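Side-chain contacts in aldehyde dehydrogenase 12 (Zea mays, PDB 6D97), which probably oxidises L-glutamate gamma-semialdehyde to glutamate with NAD+ as the electron acceptor, the last step of proline catabolism in plants: residues V415-I420 / E449-A454; F297-L302 / G479-G484; Q331-M336 / E456-H461. All coordinates share one frame; numbering follows the deposited sequence.

Contact 1 of 3, residues V415-I420 / E449-A454; sequences VPLEEI and ELVLEA
Leu417 reaches from the start of the short helix 417-420 onto helix 448-457, where it meets Leu450 and Val451. The longer helix is the connection of a beta-alpha-beta crossover in the seven-stranded sheet of the aldehyde dehydrogenase catalytic domain, running from strand 437-443 toward strand 463-467. Pro416, at the N-cap position, starts the short helix. The tight part of the contact comes down to one methyl: Leu417 CD2 lies 3.9 Å from Leu450 CB and 4.0 Å from Val451 CG2. With CG anti to the backbone N (chi1 174°), the leucine is carried across the gap, and its side chain runs roughly perpendicular to that of Val451. Leu417 and Val451 are both buried and both also touch Tyr443 of strand 437-443, so the sheet lies beneath this part. Away from that methyl the packing slackens. Toward the C-terminal ends of the two segments, Ile420 CG2 and Ala454 CB remain 5.2 Å apart, and Leu421 and Phe426 pack on Ala454. The solvent side begins at Leu450, which is partly exposed, and at Glu418, which is fully so; the carboxylates of Glu419 and Glu453 pair with Lys422 and Arg457 rather than across the contact. Glu418 comes nearest to the other helix with its CG, 4.7 Å from Leu450 CD1.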
loop_
_atom_site.group_PDB
_atom_site.type_symbol
_atom_site.label_atom_id
_atom_site.label_comp_id
_atom_site.label_asym_id
_atom_site.label_seq_id
_atom_site.Cartn_x
_atom_site.Cartn_y
_atom_site.Cartn_z
ATOM N N VAL A 415 0.087 -43.326 -15.331
ATOM C CA VAL A 415 0.233 -44.136 -14.124
ATOM C C VAL A 415 -1.064 -44.016 -13.330
ATOM O O VAL A 415 -1.499 -42.894 -13.035
ATOM C CB VAL A 415 1.445 -43.701 -13.284
ATOM C CG1 VAL A 415 1.586 -44.599 -12.069
ATOM C CG2 VAL A 415 2.724 -43.724 -14.118
ATOM N N PRO A 416 -1.719 -45.125 -12.982
ATOM C CA PRO A 416 -2.975 -45.033 -12.226
ATOM C C PRO A 416 -2.780 -44.284 -10.915
ATOM O O PRO A 416 -1.760 -44.433 -10.239
ATOM C CB PRO A 416 -3.357 -46.500 -11.992
ATOM C CG PRO A 416 -2.662 -47.249 -13.079
ATOM C CD PRO A 416 -1.371 -46.517 -13.312
ATOM N N LEU A 417 -3.772 -43.459 -10.569
ATOM C CA LEU A 417 -3.641 -42.572 -9.414
ATOM C C LEU A 417 -3.383 -43.351 -8.131
ATOM O O LEU A 417 -2.560 -42.944 -7.304
ATOM C CB LEU A 417 -4.894 -41.708 -9.271
ATOM C CG LEU A 417 -4.984 -40.831 -8.022
ATOM C CD1 LEU A 417 -3.840 -39.845 -7.989
ATOM C CD2 LEU A 417 -6.319 -40.107 -7.977
ATOM N N GLU A 418 -4.077 -44.478 -7.950
ATOM C CA GLU A 418 -3.932 -45.250 -6.720
ATOM C C GLU A 418 -2.526 -45.813 -6.563
ATOM O O GLU A 418 -2.057 -46.001 -5.434
ATOM C CB GLU A 418 -4.960 -46.377 -6.687
ATOM C CG GLU A 418 -6.344 -45.945 -6.241
ATOM C CD GLU A 418 -7.441 -46.616 -7.039
ATOM O OE1 GLU A 418 -7.771 -46.109 -8.133
ATOM O OE2 GLU A 418 -7.962 -47.657 -6.582
ATOM N N GLU A 419 -1.839 -46.094 -7.672
ATOM C CA GLU A 419 -0.466 -46.571 -7.580
ATOM C C GLU A 419 0.498 -45.429 -7.279
ATOM O O GLU A 419 1.489 -45.624 -6.565
ATOM C CB GLU A 419 -0.067 -47.283 -8.873
ATOM C CG GLU A 419 -1.010 -48.410 -9.292
ATOM C CD GLU A 419 -0.952 -49.611 -8.364
ATOM O OE1 GLU A 419 0.027 -49.714 -7.592
ATOM O OE2 GLU A 419 -1.883 -50.448 -8.409
ATOM N N ILE A 420 0.219 -44.237 -7.814
ATOM C CA ILE A 420 1.060 -43.068 -7.554
ATOM C C ILE A 420 1.171 -42.811 -6.056
ATOM O O ILE A 420 2.261 -42.561 -5.527
ATOM C CB ILE A 420 0.503 -41.838 -8.294
ATOM C CG1 ILE A 420 0.554 -42.040 -9.807
ATOM C CG2 ILE A 420 1.260 -40.578 -7.905
ATOM C CD1 ILE A 420 -0.193 -40.979 -10.572
ATOM N N GLU A 449 -9.648 -35.818 -3.102
ATOM C CA GLU A 449 -8.782 -35.834 -1.927
ATOM C C GLU A 449 -7.454 -36.513 -2.229
ATOM O O GLU A 449 -6.398 -36.055 -1.778
ATOM C CB GLU A 449 -9.486 -36.532 -0.765
ATOM C CG GLU A 449 -10.781 -35.867 -0.348
ATOM C CD GLU A 449 -10.564 -34.470 0.199
ATOM O OE1 GLU A 449 -9.489 -34.225 0.787
ATOM O OE2 GLU A 449 -11.466 -33.617 0.038
ATOM N N LEU A 450 -7.489 -37.611 -2.989
ATOM C CA LEU A 450 -6.255 -38.294 -3.364
ATOM C C LEU A 450 -5.354 -37.383 -4.184
ATOM O O LEU A 450 -4.132 -37.370 -4.000
ATOM C CB LEU A 450 -6.580 -39.566 -4.147
ATOM C CG LEU A 450 -7.518 -40.585 -3.499
ATOM C CD1 LEU A 450 -7.625 -41.843 -4.353
ATOM C CD2 LEU A 450 -7.054 -40.931 -2.095
ATOM N N VAL A 451 -5.946 -36.612 -5.095
ATOM C CA VAL A 451 -5.167 -35.683 -5.906
ATOM C C VAL A 451 -4.533 -34.616 -5.024
ATOM O O VAL A 451 -3.348 -34.292 -5.162
ATOM C CB VAL A 451 -6.052 -35.060 -6.998
ATOM C CG1 VAL A 451 -5.302 -33.956 -7.713
ATOM C CG2 VAL A 451 -6.497 -36.129 -7.974
ATOM N N LEU A 452 -5.315 -34.058 -4.098
ATOM C CA LEU A 452 -4.787 -33.030 -3.210
ATOM C C LEU A 452 -3.773 -33.603 -2.229
ATOM O O LEU A 452 -2.820 -32.909 -1.852
ATOM C CB LEU A 452 -5.928 -32.344 -2.461
ATOM C CG LEU A 452 -6.922 -31.583 -3.342
ATOM C CD1 LEU A 452 -8.088 -31.060 -2.522
ATOM C CD2 LEU A 452 -6.214 -30.441 -4.064
ATOM N N GLU A 453 -3.958 -34.857 -1.803
ATOM C CA GLU A 453 -2.940 -35.508 -0.982
ATOM C C GLU A 453 -1.623 -35.618 -1.735
ATOM O O GLU A 453 -0.553 -35.356 -1.174
ATOM C CB GLU A 453 -3.412 -36.894 -0.540
ATOM C CG GLU A 453 -2.342 -37.679 0.211
ATOM C CD GLU A 453 -2.700 -39.143 0.412
ATOM O OE1 GLU A 453 -3.905 -39.466 0.470
ATOM O OE2 GLU A 453 -1.771 -39.975 0.505
ATOM N N ALA A 454 -1.681 -35.997 -3.015
ATOM C CA ALA A 454 -0.461 -36.109 -3.806
ATOM C C ALA A 454 0.231 -34.760 -3.950
ATOM O O ALA A 454 1.463 -34.679 -3.885
ATOM C CB ALA A 454 -0.776 -36.698 -5.180
#

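Contact 2 of 3, residues F297-L302 / G479-G484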
loop_
_atom_site.group_PDB
_atom_site.type_symbol
_atom_site.label_atom_id
_atom_site.label_comp_id
_atom_site.label_asym_id
_atom_site.label_seq_id
_atom_site.Cartn_x
_atom_site.Cartn_y
_atom_site.Cartn_z
ATOM N N PHE A 297 8.199 -29.514 -9.430
ATOM C CA PHE A 297 7.407 -30.574 -10.041
ATOM C C PHE A 297 5.984 -30.059 -10.126
ATOM O O PHE A 297 5.187 -30.220 -9.194
ATOM C CB PHE A 297 7.516 -31.884 -9.243
ATOM C CG PHE A 297 6.967 -33.060 -9.964
ATOM C CD1 PHE A 297 7.743 -33.768 -10.859
ATOM C CD2 PHE A 297 5.655 -33.439 -9.780
ATOM C CE1 PHE A 297 7.216 -34.848 -11.553
ATOM C CE2 PHE A 297 5.126 -34.516 -10.468
ATOM C CZ PHE A 297 5.908 -35.222 -11.351
ATOM N N ASP A 298 5.647 -29.460 -11.266
ATOM C CA ASP A 298 4.424 -28.669 -11.428
ATOM C C ASP A 298 3.284 -29.519 -11.980
ATOM O O ASP A 298 3.482 -30.336 -12.892
ATOM C CB ASP A 298 4.730 -27.495 -12.349
ATOM C CG ASP A 298 6.086 -26.882 -12.044
ATOM O OD1 ASP A 298 6.345 -26.564 -10.884
ATOM O OD2 ASP A 298 6.879 -26.683 -12.969
ATOM N N TRP A 299 2.107 -29.346 -11.396
ATOM C CA TRP A 299 0.952 -30.165 -11.695
ATOM C C TRP A 299 -0.119 -29.336 -12.384
ATOM O O TRP A 299 -0.198 -28.116 -12.210
ATOM C CB TRP A 299 0.364 -30.823 -10.422
ATOM C CG TRP A 299 0.196 -29.916 -9.232
ATOM C CD1 TRP A 299 1.054 -29.776 -8.176
ATOM C CD2 TRP A 299 -0.910 -29.049 -8.966
ATOM N NE1 TRP A 299 0.552 -28.864 -7.278
ATOM C CE2 TRP A 299 -0.651 -28.401 -7.740
ATOM C CE3 TRP A 299 -2.093 -28.750 -9.650
ATOM C CZ2 TRP A 299 -1.531 -27.475 -7.186
ATOM C CZ3 TRP A 299 -2.960 -27.830 -9.104
ATOM C CH2 TRP A 299 -2.676 -27.201 -7.883
ATOM N N LYS A 300 -0.935 -30.017 -13.184
ATOM C CA LYS A 300 -2.153 -29.463 -13.754
ATOM C C LYS A 300 -3.296 -30.387 -13.381
ATOM O O LYS A 300 -3.215 -31.602 -13.601
ATOM C CB LYS A 300 -2.060 -29.314 -15.272
ATOM C CG LYS A 300 -3.350 -28.849 -15.918
ATOM C CD LYS A 300 -3.163 -28.613 -17.406
ATOM C CE LYS A 300 -2.417 -27.313 -17.671
ATOM N NZ LYS A 300 -1.826 -27.274 -19.039
ATOM N N ILE A 301 -4.334 -29.817 -12.781
ATOM C CA ILE A 301 -5.552 -30.537 -12.442
ATOM C C ILE A 301 -6.636 -30.093 -13.410
ATOM O O ILE A 301 -6.868 -28.890 -13.584
ATOM C CB ILE A 301 -5.981 -30.277 -10.988
ATOM C CG1 ILE A 301 -4.933 -30.793 -9.999
ATOM C CG2 ILE A 301 -7.320 -30.926 -10.715
ATOM C CD1 ILE A 301 -5.228 -30.392 -8.565
ATOM N N LEU A 302 -7.286 -31.058 -14.051
ATOM C CA LEU A 302 -8.464 -30.787 -14.861
ATOM C C LEU A 302 -9.705 -31.003 -14.006
ATOM O O LEU A 302 -9.866 -32.062 -13.389
ATOM C CB LEU A 302 -8.509 -31.694 -16.092
ATOM C CG LEU A 302 -7.306 -31.772 -17.035
ATOM C CD1 LEU A 302 -7.637 -32.686 -18.206
ATOM C CD2 LEU A 302 -6.883 -30.401 -17.534
ATOM N N GLY A 479 -7.594 -23.299 -2.001
ATOM C CA GLY A 479 -7.475 -23.228 -0.556
ATOM C C GLY A 479 -6.721 -24.389 0.061
ATOM O O GLY A 479 -6.241 -24.271 1.194
ATOM N N ARG A 480 -6.600 -25.504 -0.656
ATOM C CA ARG A 480 -5.903 -26.689 -0.170
ATOM C C ARG A 480 -4.708 -27.024 -1.059
ATOM O O ARG A 480 -4.459 -28.183 -1.398
ATOM C CB ARG A 480 -6.863 -27.872 -0.060
ATOM C CG ARG A 480 -7.685 -27.865 1.224
ATOM C CD ARG A 480 -8.927 -28.742 1.118
ATOM N NE ARG A 480 -10.157 -27.965 0.960
ATOM C CZ ARG A 480 -10.870 -27.467 1.969
ATOM N NH1 ARG A 480 -10.476 -27.655 3.221
ATOM N NH2 ARG A 480 -11.978 -26.778 1.727
ATOM N N SER A 481 -3.951 -25.995 -1.441
ATOM C CA SER A 481 -2.721 -26.138 -2.210
ATOM C C SER A 481 -1.811 -24.966 -1.851
ATOM O O SER A 481 -2.208 -24.055 -1.117
ATOM C CB SER A 481 -3.009 -26.211 -3.713
ATOM O OG SER A 481 -3.656 -25.039 -4.177
ATOM N N VAL A 482 -0.589 -24.977 -2.391
ATOM C CA VAL A 482 0.460 -24.065 -1.936
ATOM C C VAL A 482 1.121 -23.299 -3.084
ATOM O O VAL A 482 1.475 -22.125 -2.920
ATOM C CB VAL A 482 1.522 -24.838 -1.124
ATOM C CG1 VAL A 482 2.728 -23.961 -0.814
ATOM C CG2 VAL A 482 0.925 -25.383 0.165
ATOM N N ASN A 483 1.259 -23.946 -4.249
ATOM C CA ASN A 483 2.233 -23.551 -5.274
ATOM C C ASN A 483 2.240 -22.050 -5.548
ATOM O O ASN A 483 1.190 -21.429 -5.723
ATOM C CB ASN A 483 1.960 -24.320 -6.565
ATOM C CG ASN A 483 2.385 -25.765 -6.471
ATOM O OD1 ASN A 483 2.343 -26.372 -5.399
ATOM N ND2 ASN A 483 2.817 -26.321 -7.591
ATOM N N GLY A 484 3.447 -21.476 -5.589
ATOM C CA GLY A 484 3.580 -20.028 -5.498
ATOM C C GLY A 484 3.086 -19.281 -6.719
ATOM O O GLY A 484 2.847 -18.071 -6.657
HETATM O O HOH W 1 4.271 -28.808 -7.039
HETATM O O HOH W 2 2.137 -29.280 -4.974
#
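Trp299 of strand 298-302 turns its indole to Ser481 and Asn483, in the loop that follows helix 471-479; chi1 (46°) brings it there, with CG between the backbone N and carbonyl carbon. At the start of that loop the Gly479 carbonyl is bonded to Asn99 of the second subunit. Ser481 comes next: its CB lies 4.0 Å from Trp299 CZ2, obliquely to the ring, while its OG is bonded chiefly to the Val477 carbonyl, with Leu478 O a second possible acceptor, and to Arg528 NH2 of the second subunit. Val482 packs on His461 and on Lys94 of the second subunit. Asn483 carries the polar half. Its ND2 is 3.4 Å from Trp299 NE1, but both are donors and no hydrogen bond forms; the amide and indole planes stand 57° apart. Water 2 joins the groups instead, accepting from Trp299 NE1 at 2.8 Å, in the plane of the indole, and bonding Asn483 OD1 at 2.9 Å. On the other side of the amide, Asn483 ND2 donates to water 1 at 2.9 Å and to the Thr463 carbonyl, and water 1 reaches Phe297 O at 2.7 Å. With His461 ND1 also bonded to OD1, the amide's rotation is fixed. Replacing Trp299 by an alanine would probably leave water 2 without its NE1 donor and open a gap beside Ser481 CB and the Asn483 amide. Such a loop belongs to a beta-alpha-beta crossover, strand 463-467 to helix 471-479 to strand 485-488, at the end of the catalytic-domain sheet within this chain, where Gly484 makes backbone hydrogen bonds to the second subunit.

Contact 3 of 3, residues Q331-M336 / E456-H461; sequences QSVLFM and ERMNAH
Met458 has the largest share of the buried surface, and it meets Phe335 and Val333 through a single atom, its CE methyl. The methyl lies 4.2 Å from Phe335 CZ, at the edge of the ring and near its plane, and 4.4 Å from Val333 CG1. An extended side chain explains the reach: beyond CG the methionine runs straight (chi2 167°, chi3 -170°), bridging a backbone gap in which the CA atoms of Val333 and Met458 are 11.6 Å apart. Phe335 comes from the opposite direction. Val333 and Phe335 are two residues apart on strand 331-337, so both face the same side of the sheet; this is the middle strand of the seven-stranded catalytic-domain sheet, and Met458 lies just past the end of the helix of the crossover that returns to strand 463-467. The ring is held from one side too, by Val333 CG2, which stands 4.0 Å above its plane and is offset toward the rim. Trp299, on the neighbouring strand, touches all three residues. No hydrogen bond crosses between the segments. Beyond the apolar patch, Glu456 OE2 on the helix bonds Lys94 N of the second subunit, and His461 NE2 in the following loop bonds that lysine's NZ.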
loop_
_atom_site.group_PDB
_atom_site.type_symbol
_atom_site.label_atom_id
_atom_site.label_comp_id
_atom_site.label_asym_id
_atom_site.label_seq_id
_atom_site.Cartn_x
_atom_site.Cartn_y
_atom_site.Cartn_z
ATOM N N GLN A 331 4.892 -28.423 -17.283
ATOM C CA GLN A 331 3.906 -29.398 -16.827
ATOM C C GLN A 331 4.561 -30.769 -16.704
ATOM O O GLN A 331 4.960 -31.368 -17.708
ATOM C CB GLN A 331 2.735 -29.426 -17.805
ATOM C CG GLN A 331 1.733 -30.547 -17.589
ATOM C CD GLN A 331 0.498 -30.383 -18.458
ATOM O OE1 GLN A 331 -0.054 -29.288 -18.562
ATOM N NE2 GLN A 331 0.065 -31.469 -19.094
ATOM N N SER A 332 4.680 -31.268 -15.472
ATOM C CA SER A 332 5.290 -32.566 -15.221
ATOM C C SER A 332 4.290 -33.655 -14.862
ATOM O O SER A 332 4.616 -34.838 -14.999
ATOM C CB SER A 332 6.331 -32.463 -14.096
ATOM O OG SER A 332 7.466 -31.720 -14.509
ATOM N N VAL A 333 3.098 -33.294 -14.399
ATOM C CA VAL A 333 2.062 -34.282 -14.125
ATOM C C VAL A 333 0.708 -33.665 -14.453
ATOM O O VAL A 333 0.497 -32.461 -14.279
ATOM C CB VAL A 333 2.130 -34.789 -12.667
ATOM C CG1 VAL A 333 1.923 -33.653 -11.699
ATOM C CG2 VAL A 333 1.108 -35.901 -12.432
ATOM N N LEU A 334 -0.204 -34.504 -14.946
ATOM C CA LEU A 334 -1.547 -34.090 -15.332
ATOM C C LEU A 334 -2.553 -34.985 -14.623
ATOM O O LEU A 334 -2.592 -36.193 -14.875
ATOM C CB LEU A 334 -1.725 -34.169 -16.853
ATOM C CG LEU A 334 -3.050 -33.709 -17.465
ATOM C CD1 LEU A 334 -3.245 -32.226 -17.230
ATOM C CD2 LEU A 334 -3.092 -34.012 -18.952
ATOM N N PHE A 335 -3.353 -34.399 -13.730
ATOM C CA PHE A 335 -4.447 -35.100 -13.057
ATOM C C PHE A 335 -5.716 -34.873 -13.874
ATOM O O PHE A 335 -6.322 -33.800 -13.810
ATOM C CB PHE A 335 -4.626 -34.607 -11.622
ATOM C CG PHE A 335 -3.411 -34.787 -10.750
ATOM C CD1 PHE A 335 -3.211 -35.964 -10.045
ATOM C CD2 PHE A 335 -2.484 -33.766 -10.611
ATOM C CE1 PHE A 335 -2.100 -36.127 -9.234
ATOM C CE2 PHE A 335 -1.374 -33.921 -9.801
ATOM C CZ PHE A 335 -1.181 -35.103 -9.111
ATOM N N MET A 336 -6.127 -35.886 -14.634
ATOM C CA MET A 336 -7.302 -35.789 -15.495
ATOM C C MET A 336 -8.546 -36.257 -14.746
ATOM O O MET A 336 -8.617 -37.412 -14.314
ATOM C CB MET A 336 -7.126 -36.628 -16.761
ATOM C CG MET A 336 -6.048 -36.165 -17.719
ATOM S SD MET A 336 -6.067 -37.207 -19.187
ATOM C CE MET A 336 -7.800 -37.082 -19.625
ATOM N N GLU A 456 0.040 -32.226 -1.836
ATOM C CA GLU A 456 0.584 -31.839 -0.538
ATOM C C GLU A 456 1.844 -32.628 -0.199
ATOM O O GLU A 456 2.726 -32.116 0.498
ATOM C CB GLU A 456 -0.485 -32.022 0.542
ATOM C CG GLU A 456 -0.001 -31.843 1.973
ATOM C CD GLU A 456 0.201 -30.389 2.360
ATOM O OE1 GLU A 456 -0.090 -29.498 1.530
ATOM O OE2 GLU A 456 0.650 -30.140 3.502
ATOM N N ARG A 457 1.960 -33.860 -0.696
ATOM C CA ARG A 457 3.130 -34.677 -0.403
ATOM C C ARG A 457 4.350 -34.303 -1.237
ATOM O O ARG A 457 5.448 -34.782 -0.939
ATOM C CB ARG A 457 2.798 -36.160 -0.597
ATOM C CG ARG A 457 1.997 -36.762 0.549
ATOM C CD ARG A 457 1.394 -38.114 0.180
ATOM N NE ARG A 457 2.406 -39.139 -0.069
ATOM C CZ ARG A 457 2.139 -40.354 -0.537
ATOM N NH1 ARG A 457 0.889 -40.701 -0.814
ATOM N NH2 ARG A 457 3.124 -41.222 -0.732
ATOM N N MET A 458 4.190 -33.461 -2.258
ATOM C CA MET A 458 5.326 -33.028 -3.058
ATOM C C MET A 458 6.218 -32.089 -2.252
ATOM O O MET A 458 5.774 -31.432 -1.307
ATOM C CB MET A 458 4.854 -32.334 -4.338
ATOM C CG MET A 458 4.138 -33.255 -5.315
ATOM S SD MET A 458 3.269 -32.379 -6.631
ATOM C CE MET A 458 2.329 -33.722 -7.353
ATOM N N ASN A 459 7.492 -32.029 -2.640
ATOM C CA ASN A 459 8.484 -31.211 -1.950
ATOM C C ASN A 459 8.728 -29.867 -2.622
ATOM O O ASN A 459 9.493 -29.055 -2.091
ATOM C CB ASN A 459 9.814 -31.964 -1.844
ATOM C CG ASN A 459 9.731 -33.179 -0.946
ATOM O OD1 ASN A 459 9.158 -33.129 0.146
ATOM N ND2 ASN A 459 10.311 -34.285 -1.401
ATOM N N ALA A 460 8.114 -29.618 -3.776
ATOM C CA ALA A 460 8.284 -28.372 -4.508
ATOM C C ALA A 460 6.919 -27.780 -4.808
ATOM O O ALA A 460 5.977 -28.505 -5.143
ATOM C CB ALA A 460 9.068 -28.590 -5.811
ATOM N N HIS A 461 6.816 -26.456 -4.684
ATOM C CA HIS A 461 5.558 -25.737 -4.867
ATOM C C HIS A 461 5.836 -24.486 -5.706
ATOM O O HIS A 461 5.793 -23.357 -5.216
ATOM C CB HIS A 461 4.925 -25.398 -3.518
ATOM C CG HIS A 461 4.682 -26.596 -2.653
ATOM N ND1 HIS A 461 3.806 -27.599 -3.004
ATOM C CD2 HIS A 461 5.210 -26.958 -1.461
ATOM C CE1 HIS A 461 3.800 -28.526 -2.063
ATOM N NE2 HIS A 461 4.642 -28.159 -1.114
#

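Overall arrangement
All three contacts are buried, but contact 1 lies further out, its centre 28 Å from that of the chain against 18 Å for contacts 2 and 3. Contacts 1 and 3 share helix 448-457 and are apolar throughout; contacts 2 and 3 sit on neighbouring strands, joined by the bond from Phe335 N to Lys300 O (2.8 Å). Val451 ties the set together, its CG1 lying 3.7 Å from both Ile301 CD1 and Phe335 CG. Chemistry follows place: contact 2, between an inner strand and a loop at the subunit interface, uses waters and an amide; contact 3 also touches the second subunit, through polar residues beside its apolar core, and no other chain touches contact 1.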